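Local atomic coordinates of NAD-dependent aldehyde dehydrogenase (PDB entry 5UJU), a protein that probably oxidises aldehydes to carboxylic acids with NAD as cofactor. Residues A[233-244]-A[267-277]. Residues are numbered along the deposited sequence; the frame is centred on the assembly and turned at random.
Sequences NTVIVKPHPGAI and VVTLLATEPND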
loop_
_atom_site.group_PDB
_atom_site.type_symbol
_atom_site.label_atom_id
_atom_site.label_comp_id
_atom_site.label_asym_id
_atom_site.label_seq_id
_atom_site.Cartn_x
_atom_site.Cartn_y
_atom_site.Cartn_z
ATOM N N ASN A 233 9.096 2.962 12.865
ATOM C CA ASN A 233 10.305 2.844 12.081
ATOM C C ASN A 233 11.351 3.831 12.580
ATOM O O ASN A 233 11.033 4.822 13.234
ATOM C CB ASN A 233 9.991 3.110 10.598
ATOM C CG ASN A 233 9.029 2.102 10.037
ATOM O OD1 ASN A 233 9.432 1.013 9.668
ATOM N ND2 ASN A 233 7.737 2.440 10.013
ATOM N N THR A 234 12.609 3.556 12.248
ATOM C CA THR A 234 13.659 4.557 12.376
ATOM C C THR A 234 13.763 5.315 11.050
ATOM O O THR A 234 13.324 4.828 10.009
ATOM C CB THR A 234 14.999 3.908 12.735
ATOM O OG1 THR A 234 15.283 2.859 11.802
ATOM C CG2 THR A 234 14.980 3.324 14.175
ATOM N N VAL A 235 14.331 6.525 11.094
ATOM C CA VAL A 235 14.300 7.431 9.943
ATOM C C VAL A 235 15.665 8.076 9.733
ATOM O O VAL A 235 16.248 8.623 10.672
ATOM C CB VAL A 235 13.231 8.528 10.119
ATOM C CG1 VAL A 235 13.077 9.325 8.843
ATOM C CG2 VAL A 235 11.899 7.923 10.532
ATOM N N ILE A 236 16.142 8.067 8.492
ATOM C CA ILE A 236 17.271 8.890 8.062
ATOM C C ILE A 236 16.690 10.014 7.214
ATOM O O ILE A 236 15.999 9.752 6.215
ATOM C CB ILE A 236 18.315 8.083 7.269
ATOM C CG1 ILE A 236 18.932 6.962 8.135
ATOM C CG2 ILE A 236 19.395 8.999 6.717
ATOM C CD1 ILE A 236 19.745 5.948 7.341
ATOM N N VAL A 237 16.909 11.255 7.641
ATOM C CA VAL A 237 16.390 12.427 6.937
ATOM C C VAL A 237 17.513 12.998 6.087
ATOM O O VAL A 237 18.545 13.429 6.620
ATOM C CB VAL A 237 15.845 13.478 7.914
ATOM C CG1 VAL A 237 15.322 14.689 7.156
ATOM C CG2 VAL A 237 14.751 12.877 8.797
ATOM N N LYS A 238 17.317 12.986 4.767
ATOM C CA LYS A 238 18.278 13.500 3.794
ATOM C C LYS A 238 17.672 14.716 3.111
ATOM O O LYS A 238 16.968 14.572 2.100
ATOM C CB LYS A 238 18.626 12.421 2.760
ATOM C CG LYS A 238 19.993 12.594 2.085
ATOM C CD LYS A 238 20.110 13.830 1.203
ATOM C CE LYS A 238 19.196 13.735 -0.029
ATOM N NZ LYS A 238 19.354 14.975 -0.860
ATOM N N PRO A 239 17.897 15.929 3.608
ATOM C CA PRO A 239 17.259 17.092 2.982
ATOM C C PRO A 239 17.871 17.411 1.628
ATOM O O PRO A 239 18.975 16.988 1.279
ATOM C CB PRO A 239 17.502 18.241 3.977
ATOM C CG PRO A 239 18.023 17.573 5.258
ATOM C CD PRO A 239 18.649 16.282 4.826
ATOM N N HIS A 240 17.134 18.186 0.855
ATOM C CA HIS A 240 17.740 18.783 -0.319
ATOM C C HIS A 240 18.919 19.657 0.114
ATOM O O HIS A 240 18.809 20.396 1.101
ATOM C CB HIS A 240 16.707 19.608 -1.087
ATOM C CG HIS A 240 17.215 20.118 -2.395
ATOM N ND1 HIS A 240 18.083 21.183 -2.482
ATOM C CD2 HIS A 240 16.991 19.707 -3.668
ATOM C CE1 HIS A 240 18.364 21.416 -3.753
ATOM N NE2 HIS A 240 17.715 20.534 -4.493
ATOM N N PRO A 241 20.059 19.601 -0.587
ATOM C CA PRO A 241 21.240 20.367 -0.141
ATOM C C PRO A 241 21.022 21.878 -0.095
ATOM O O PRO A 241 21.834 22.594 0.512
ATOM C CB PRO A 241 22.320 20.006 -1.175
ATOM C CG PRO A 241 21.774 18.900 -1.975
ATOM C CD PRO A 241 20.296 18.902 -1.861
ATOM N N GLY A 242 19.973 22.392 -0.730
ATOM C CA GLY A 242 19.650 23.804 -0.638
ATOM C C GLY A 242 18.721 24.189 0.500
ATOM O O GLY A 242 18.488 25.383 0.717
ATOM N N ALA A 243 18.186 23.212 1.247
ATOM C CA ALA A 243 17.237 23.496 2.330
ATOM C C ALA A 243 17.433 22.464 3.439
ATOM O O ALA A 243 16.557 21.643 3.704
ATOM C CB ALA A 243 15.785 23.478 1.851
ATOM N N ILE A 244 18.591 22.509 4.095
ATOM C CA ILE A 244 18.892 21.572 5.183
ATOM C C ILE A 244 18.377 22.080 6.523
ATOM O O ILE A 244 17.752 21.336 7.277
ATOM C CB ILE A 244 20.408 21.303 5.253
ATOM C CG1 ILE A 244 20.915 20.698 3.943
ATOM C CG2 ILE A 244 20.733 20.383 6.456
ATOM C CD1 ILE A 244 22.435 20.831 3.778
ATOM N N VAL A 267 17.187 6.935 16.590
ATOM C CA VAL A 267 15.956 6.642 15.860
ATOM C C VAL A 267 15.779 7.628 14.703
ATOM O O VAL A 267 15.301 7.247 13.630
ATOM C CB VAL A 267 14.746 6.642 16.826
ATOM C CG1 VAL A 267 13.416 6.662 16.052
ATOM C CG2 VAL A 267 14.802 5.393 17.716
ATOM N N VAL A 268 16.231 8.880 14.865
ATOM C CA VAL A 268 16.187 9.877 13.788
ATOM C C VAL A 268 17.572 10.491 13.615
ATOM O O VAL A 268 18.136 11.036 14.574
ATOM C CB VAL A 268 15.149 10.977 14.063
ATOM C CG1 VAL A 268 15.184 12.025 12.951
ATOM C CG2 VAL A 268 13.765 10.368 14.191
ATOM N N THR A 269 18.111 10.427 12.390
ATOM C CA THR A 269 19.408 11.019 12.077
ATOM C C THR A 269 19.293 11.929 10.858
ATOM O O THR A 269 18.320 11.873 10.098
ATOM C CB THR A 269 20.489 9.956 11.816
ATOM O OG1 THR A 269 20.039 9.038 10.816
ATOM C CG2 THR A 269 20.814 9.189 13.109
ATOM N N LEU A 270 20.308 12.768 10.674
ATOM C CA LEU A 270 20.325 13.770 9.614
ATOM C C LEU A 270 21.516 13.508 8.707
ATOM O O LEU A 270 22.663 13.547 9.162
ATOM C CB LEU A 270 20.420 15.182 10.198
ATOM C CG LEU A 270 20.455 16.265 9.123
ATOM C CD1 LEU A 270 19.019 16.591 8.676
ATOM C CD2 LEU A 270 21.212 17.521 9.591
ATOM N N LEU A 271 21.255 13.266 7.431
ATOM C CA LEU A 271 22.316 13.054 6.454
ATOM C C LEU A 271 22.386 14.319 5.588
ATOM O O LEU A 271 21.735 14.415 4.543
ATOM C CB LEU A 271 22.050 11.790 5.620
ATOM C CG LEU A 271 23.083 11.459 4.520
ATOM C CD1 LEU A 271 24.423 11.210 5.143
ATOM C CD2 LEU A 271 22.670 10.263 3.670
ATOM N N ALA A 272 23.164 15.297 6.040
ATOM C CA ALA A 272 23.381 16.508 5.264
ATOM C C ALA A 272 24.388 16.221 4.165
ATOM O O ALA A 272 25.311 15.423 4.352
ATOM C CB ALA A 272 23.885 17.640 6.152
ATOM N N THR A 273 24.198 16.857 3.008
ATOM C CA THR A 273 25.059 16.611 1.861
ATOM C C THR A 273 25.392 17.923 1.159
ATOM O O THR A 273 24.765 18.967 1.381
ATOM C CB THR A 273 24.403 15.642 0.860
ATOM O OG1 THR A 273 23.183 16.213 0.365
ATOM C CG2 THR A 273 24.072 14.325 1.524
ATOM N N GLU A 274 26.361 17.835 0.256
ATOM C CA GLU A 274 26.699 18.889 -0.677
ATOM C C GLU A 274 25.989 18.604 -1.989
ATOM O O GLU A 274 25.576 17.470 -2.242
ATOM C CB GLU A 274 28.213 18.920 -0.938
ATOM C CG GLU A 274 29.120 19.247 0.241
ATOM C CD GLU A 274 29.265 20.725 0.542
ATOM O OE1 GLU A 274 29.278 21.536 -0.401
ATOM O OE2 GLU A 274 29.393 21.074 1.732
ATOM N N PRO A 275 25.821 19.608 -2.848
ATOM C CA PRO A 275 25.121 19.390 -4.117
ATOM C C PRO A 275 25.827 18.383 -5.012
ATOM O O PRO A 275 27.036 18.145 -4.903
ATOM C CB PRO A 275 25.110 20.784 -4.758
ATOM C CG PRO A 275 25.180 21.710 -3.600
ATOM C CD PRO A 275 26.108 21.034 -2.629
ATOM N N ASN A 276 25.041 17.830 -5.946
ATOM C CA ASN A 276 25.433 16.717 -6.810
ATOM C C ASN A 276 25.568 15.431 -5.996
ATOM O O ASN A 276 26.474 14.629 -6.225
ATOM C CB ASN A 276 26.724 17.006 -7.593
ATOM C CG ASN A 276 26.719 18.385 -8.275
ATOM O OD1 ASN A 276 25.665 18.929 -8.594
ATOM N ND2 ASN A 276 27.908 18.943 -8.502
ATOM N N ASP A 277 24.656 15.233 -5.041
ATOM C CA ASP A 277 24.646 14.037 -4.208
ATOM C C ASP A 277 23.864 12.883 -4.837
ATOM O O ASP A 277 23.516 11.932 -4.129
ATOM C CB ASP A 277 24.091 14.369 -2.815
ATOM C CG ASP A 277 22.592 14.722 -2.827
ATOM O OD1 ASP A 277 21.972 14.767 -3.910
ATOM O OD2 ASP A 277 22.040 15.006 -1.743
HETATM O O HOH W 1 18.242 7.105 11.950
HETATM O O HOH W 2 21.445 17.605 2.145
HETATM O O HOH W 3 24.517 21.776 0.980
#
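Val235 and Val237 carry the whole backbone ladder to 267-277, and past its end Lys238 and Asp277 join the two segments by charge. The ladder is parallel: Val235 N binds Val267 O at 2.8 Å, Val235 O takes the N-H of Thr269, Val237 N gives to Thr269 O, and Leu271 N closes on Val237 O at 2.8 Å. Helix 245-260 links the strands, a beta-alpha-beta unit of the Rossmann-like domain that, in this family, binds the cofactor.

Apolar contacts lie on both faces. Ile236 runs beside Thr269 on one, its CG2 meeting Leu271 CB at 4.0 Å; on the other, Val237 CG2 lies against Val268 CG1, while Leu270 CD1 reaches Pro239 CG at 3.7 Å. Farther on, Pro241 packs its ring against Thr273 and Pro275.

At the end of strand 234-238 a polar cluster begins. Lys238 bends at chi2 and chi3 (-66° and -67°), curling its ammonium back so that NZ meets Asp277 OD2 at 2.8 Å, on the syn side of the carboxylate. The same NZ donates to Pro239 O from above the carbonyl plane. Thr273 OG1 gives its proton to the anti side of Asp277 OD2 at 2.7 Å, and one water bridges Thr273 OG1 to Pro239 O.

The carboxylate probably offsets the charge of the buried Lys238, while two donors on OD2 would tend to keep Asp277 ionised; together they tie the loops after both strands.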